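Local coordinates for protein argininosuccinate lyase (Chelativorans sp., PDB 6RXA) that is an aspartase/fumarase-superfamily C-N lyase, EDDS lyase, and by inference may also split argininosuccinate into fumarate and arginine, at residues T152-P165 with M356-T368. The protein carries 2 engineered substitutions. Residues are numbered along the deposited sequence; the frame is centred on the assembly and turned at random.
With FMT (formic acid), chain C.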
# COMPACT_ATOMS: atom_id res chain seq x y z
N THR A 152 10.50 -35.04 -17.52
CA THR A 152 10.42 -35.11 -16.06
C THR A 152 8.96 -34.96 -15.64
O THR A 152 8.49 -33.89 -15.27
CB THR A 152 11.32 -34.05 -15.44
OG1 THR A 152 12.67 -34.27 -15.87
CG2 THR A 152 11.27 -34.11 -13.93
N VAL A 153 8.24 -36.09 -15.69
CA VAL A 153 6.82 -36.07 -15.36
C VAL A 153 6.61 -35.72 -13.89
O VAL A 153 7.32 -36.22 -13.00
CB VAL A 153 6.17 -37.41 -15.74
CG1 VAL A 153 6.77 -38.55 -14.96
CG2 VAL A 153 4.66 -37.36 -15.51
N MET A 154 5.63 -34.86 -13.63
CA MET A 154 5.32 -34.42 -12.27
C MET A 154 3.93 -33.82 -12.33
O MET A 154 3.40 -33.54 -13.40
CB MET A 154 6.32 -33.38 -11.78
CG MET A 154 6.16 -32.01 -12.43
SD MET A 154 7.33 -30.80 -11.76
CE MET A 154 6.56 -29.27 -12.29
N VAL A 155 3.33 -33.62 -11.16
CA VAL A 155 2.01 -33.00 -11.13
C VAL A 155 2.12 -31.48 -11.10
O VAL A 155 3.07 -30.90 -10.54
CB VAL A 155 1.13 -33.52 -9.97
CG1 VAL A 155 1.07 -35.04 -9.98
CG2 VAL A 155 1.66 -33.02 -8.63
N VAL A 156 1.15 -30.83 -11.72
CA VAL A 156 0.89 -29.41 -11.52
C VAL A 156 -0.21 -29.29 -10.46
O VAL A 156 -1.08 -30.16 -10.33
CB VAL A 156 0.51 -28.71 -12.84
CG1 VAL A 156 -0.86 -29.15 -13.33
CG2 VAL A 156 0.56 -27.18 -12.67
N TYR A 157 -0.19 -28.18 -9.72
CA TYR A 157 -1.13 -27.89 -8.65
C TYR A 157 -2.05 -26.75 -9.05
O TYR A 157 -1.66 -25.83 -9.77
CB TYR A 157 -0.37 -27.48 -7.36
CG TYR A 157 0.49 -28.58 -6.82
CD1 TYR A 157 1.78 -28.78 -7.30
CD2 TYR A 157 -0.00 -29.46 -5.87
CE1 TYR A 157 2.55 -29.83 -6.84
CE2 TYR A 157 0.75 -30.50 -5.40
CZ TYR A 157 2.04 -30.69 -5.89
OH TYR A 157 2.81 -31.74 -5.44
N THR A 158 -3.29 -26.82 -8.58
CA THR A 158 -4.15 -25.64 -8.49
C THR A 158 -4.72 -25.61 -7.07
O THR A 158 -5.07 -26.65 -6.51
CB THR A 158 -5.28 -25.64 -9.53
OG1 THR A 158 -6.16 -26.72 -9.28
CG2 THR A 158 -4.74 -25.75 -10.95
N GLN A 159 -4.79 -24.42 -6.47
CA GLN A 159 -5.29 -24.30 -5.10
C GLN A 159 -4.51 -25.19 -4.13
O GLN A 159 -5.05 -25.68 -3.14
CB GLN A 159 -6.80 -24.59 -5.02
CG GLN A 159 -7.63 -23.78 -6.02
CD GLN A 159 -9.11 -24.06 -5.93
OE1 GLN A 159 -9.72 -24.48 -6.90
NE2 GLN A 159 -9.70 -23.78 -4.77
N ARG A 160 -3.22 -25.40 -4.40
CA ARG A 160 -2.33 -26.22 -3.56
C ARG A 160 -2.81 -27.67 -3.46
O ARG A 160 -2.52 -28.36 -2.48
CB ARG A 160 -2.08 -25.59 -2.19
CG ARG A 160 -1.35 -24.27 -2.29
CD ARG A 160 -1.24 -23.62 -0.91
NE ARG A 160 -0.34 -22.48 -0.89
CZ ARG A 160 -0.17 -21.68 0.15
NH1 ARG A 160 -0.92 -21.80 1.23
NH2 ARG A 160 0.77 -20.73 0.10
N LYS A 161 -3.52 -28.13 -4.49
CA LYS A 161 -3.95 -29.52 -4.60
C LYS A 161 -3.50 -30.08 -5.94
O LYS A 161 -3.48 -29.38 -6.95
CB LYS A 161 -5.48 -29.64 -4.48
CG LYS A 161 -6.02 -29.55 -3.03
CD LYS A 161 -5.48 -30.71 -2.18
CE LYS A 161 -6.49 -31.21 -1.13
NZ LYS A 161 -5.98 -32.39 -0.36
N GLU A 162 -3.13 -31.36 -5.95
CA GLU A 162 -2.65 -31.98 -7.19
C GLU A 162 -3.75 -31.95 -8.24
O GLU A 162 -4.89 -32.36 -7.97
CB GLU A 162 -2.22 -33.43 -6.94
CG GLU A 162 -1.03 -33.57 -6.01
CD GLU A 162 -0.38 -34.94 -6.07
OE1 GLU A 162 -0.72 -35.73 -6.97
OE2 GLU A 162 0.48 -35.22 -5.19
N ALA A 163 -3.39 -31.48 -9.44
CA ALA A 163 -4.37 -31.23 -10.51
C ALA A 163 -4.25 -32.24 -11.64
O ALA A 163 -5.14 -33.09 -11.78
CB ALA A 163 -4.25 -29.79 -11.00
N GLN A 164 -3.21 -32.17 -12.47
CA GLN A 164 -3.03 -33.07 -13.60
C GLN A 164 -1.54 -33.27 -13.83
O GLN A 164 -0.71 -32.51 -13.34
CB GLN A 164 -3.69 -32.53 -14.87
CG GLN A 164 -5.22 -32.41 -14.84
CD GLN A 164 -5.78 -31.77 -16.09
OE1 GLN A 164 -5.04 -31.26 -16.94
NE2 GLN A 164 -7.11 -31.77 -16.21
N PRO A 165 -1.17 -34.29 -14.63
CA PRO A 165 0.26 -34.50 -14.94
C PRO A 165 0.78 -33.50 -15.96
O PRO A 165 0.13 -33.20 -16.96
CB PRO A 165 0.29 -35.92 -15.51
CG PRO A 165 -1.00 -36.56 -15.06
CD PRO A 165 -1.98 -35.43 -15.08
N MET A 356 8.42 -37.56 -8.04
CA MET A 356 7.51 -36.81 -8.89
C MET A 356 6.62 -37.76 -9.70
O MET A 356 5.40 -37.58 -9.75
CB MET A 356 8.31 -35.93 -9.85
CG MET A 356 8.90 -34.67 -9.24
SD MET A 356 9.92 -33.80 -10.44
CE MET A 356 10.16 -32.23 -9.62
N ARG A 357 7.23 -38.76 -10.32
CA ARG A 357 6.46 -39.74 -11.09
C ARG A 357 5.52 -40.52 -10.18
O ARG A 357 4.36 -40.79 -10.55
CB ARG A 357 7.41 -40.69 -11.80
CG ARG A 357 6.73 -41.67 -12.76
CD ARG A 357 7.78 -42.63 -13.37
NE ARG A 357 9.10 -42.00 -13.53
CZ ARG A 357 10.21 -42.32 -12.85
NH1 ARG A 357 11.34 -41.68 -13.08
NH2 ARG A 357 10.18 -43.29 -11.94
N GLN A 358 5.98 -40.90 -8.99
CA GLN A 358 5.13 -41.66 -8.08
C GLN A 358 3.86 -40.90 -7.75
O GLN A 358 2.75 -41.45 -7.83
CB GLN A 358 5.89 -41.97 -6.78
CG GLN A 358 5.07 -42.71 -5.76
CD GLN A 358 5.84 -43.01 -4.48
OE1 GLN A 358 6.95 -42.52 -4.28
NE2 GLN A 358 5.24 -43.81 -3.61
N TYR A 359 3.98 -39.64 -7.34
CA TYR A 359 2.79 -38.85 -7.05
C TYR A 359 1.88 -38.78 -8.27
O TYR A 359 0.67 -38.97 -8.16
CB TYR A 359 3.18 -37.44 -6.63
CG TYR A 359 3.81 -37.32 -5.26
CD1 TYR A 359 3.85 -38.39 -4.38
CD2 TYR A 359 4.38 -36.14 -4.87
CE1 TYR A 359 4.43 -38.25 -3.12
CE2 TYR A 359 4.95 -35.99 -3.62
CZ TYR A 359 4.99 -37.03 -2.76
OH TYR A 359 5.57 -36.87 -1.51
N ALA A 360 2.46 -38.52 -9.45
CA ALA A 360 1.63 -38.40 -10.65
C ALA A 360 0.85 -39.68 -10.92
O ALA A 360 -0.30 -39.64 -11.36
CB ALA A 360 2.50 -38.05 -11.86
N ALA A 361 1.47 -40.84 -10.66
CA ALA A 361 0.84 -42.12 -10.93
C ALA A 361 -0.14 -42.53 -9.84
O ALA A 361 -1.10 -43.27 -10.12
CB ALA A 361 1.90 -43.21 -11.04
N GLU A 362 0.07 -42.08 -8.60
CA GLU A 362 -0.65 -42.63 -7.46
C GLU A 362 -1.72 -41.73 -6.85
O GLU A 362 -2.66 -42.26 -6.25
CB GLU A 362 0.33 -43.05 -6.36
CG GLU A 362 1.27 -44.14 -6.80
CD GLU A 362 2.15 -44.67 -5.69
OE1 GLU A 362 2.18 -44.06 -4.60
OE2 GLU A 362 2.81 -45.71 -5.91
N ASN A 363 -1.62 -40.40 -6.98
CA ASN A 363 -2.42 -39.50 -6.16
C ASN A 363 -3.61 -38.86 -6.88
O ASN A 363 -4.13 -37.83 -6.42
CB ASN A 363 -1.54 -38.43 -5.53
CG ASN A 363 -0.60 -38.97 -4.48
OD1 ASN A 363 -0.69 -40.13 -4.10
ND2 ASN A 363 0.31 -38.13 -4.02
N TYR A 364 -4.07 -39.44 -7.97
CA TYR A 364 -5.37 -39.19 -8.61
C TYR A 364 -5.38 -38.01 -9.57
O TYR A 364 -6.48 -37.63 -10.05
CB TYR A 364 -6.53 -39.10 -7.61
CG TYR A 364 -6.55 -40.26 -6.63
CD1 TYR A 364 -6.86 -41.54 -7.05
CD2 TYR A 364 -6.24 -40.05 -5.29
CE1 TYR A 364 -6.85 -42.60 -6.15
CE2 TYR A 364 -6.24 -41.10 -4.39
CZ TYR A 364 -6.55 -42.37 -4.83
OH TYR A 364 -6.55 -43.41 -3.93
N SER A 365 -4.23 -37.43 -9.92
CA SER A 365 -4.21 -36.39 -10.93
C SER A 365 -4.59 -36.90 -12.32
O SER A 365 -4.86 -36.08 -13.21
CB SER A 365 -2.83 -35.72 -10.96
OG SER A 365 -1.87 -36.55 -11.57
N THR A 366 -4.59 -38.21 -12.54
CA THR A 366 -4.98 -38.78 -13.84
C THR A 366 -6.49 -38.92 -14.00
O THR A 366 -6.94 -39.44 -15.03
CB THR A 366 -4.31 -40.14 -14.02
OG1 THR A 366 -4.63 -40.98 -12.90
CG2 THR A 366 -2.80 -39.97 -14.11
N MET A 367 -7.31 -38.45 -13.05
CA MET A 367 -8.74 -38.71 -13.14
C MET A 367 -9.42 -37.93 -14.26
O MET A 367 -10.46 -38.38 -14.76
CB MET A 367 -9.43 -38.44 -11.80
CG MET A 367 -9.03 -39.40 -10.70
SD MET A 367 -9.44 -41.11 -11.08
CE MET A 367 -7.81 -41.81 -11.30
N THR A 368 -8.89 -36.78 -14.67
CA THR A 368 -9.49 -36.07 -15.79
C THR A 368 -9.42 -36.93 -17.05
O THR A 368 -10.40 -37.06 -17.78
CB THR A 368 -8.82 -34.74 -16.06
OG1 THR A 368 -8.98 -33.86 -14.95
CG2 THR A 368 -9.47 -34.08 -17.29
C FMT C . -9.55 -26.39 -9.71
O1 FMT C . -9.53 -27.39 -8.98
O2 FMT C . -8.51 -25.85 -10.15
O HOH W 1 4.49 -34.92 -8.99
O HOH W 2 -1.52 -37.54 -8.92
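The carboxylate of Glu162 and the amide of Asn363 meet with their planes 39° apart. Asn363 ND2 donates to Glu162 OE2 at 3.1 Å, almost straight, with the acceptor in the amide plane. On the glutamate side the N-H arrives from above the carboxylate plane, 36° out of it. Nearby, Glu362 O sits over the centre of one face of the Tyr364 ring. Glu162 OE2 is also 3.8 Å from Tyr359 CB, beside an obliquely turned ring whose OH bonds to Tyr267 O. A water lies within bonding distance of Glu162 OE1 and Tyr359 O and accepts from Ser365 N; its protons cannot serve every acceptor around it. Glu162 CG lies anti to the carbonyl carbon (chi1 -64°), and the extended chain beyond it carries the carboxylate to the end of helix 353-362. With an alanine in place of Glu162, Asn363 ND2 is likely to lose this acceptor, and the water one of its partners.

In one of its two conformers Val155 CG1 lies against Ala360. Met154 and Met356 run side by side in the same direction, with Met154 CB 3.8 Å from Met356 CB. A second water links Val155 N to Met356 O. Past the helix end, Pro165 CG is 3.6 Å from Ser365 OG. Gln164 NE2 bonds weakly to Thr368 OG1, while Arg443 holds Gln164 OE1.

The two strands form a beta hairpin closed by a type I' turn from Thr158 to Lys161. Formate, probably from the crystallisation liquor, is held by Thr158 OG1, a residue that binds fumarate in another structure of the protein, with Lys286 and Asn288 of a second subunit and Asn113 of a third. Sites built by three subunits are characteristic of the tetrameric aspartase/fumarase fold; here the hairpin rests on helix 353-362 and the loop after it.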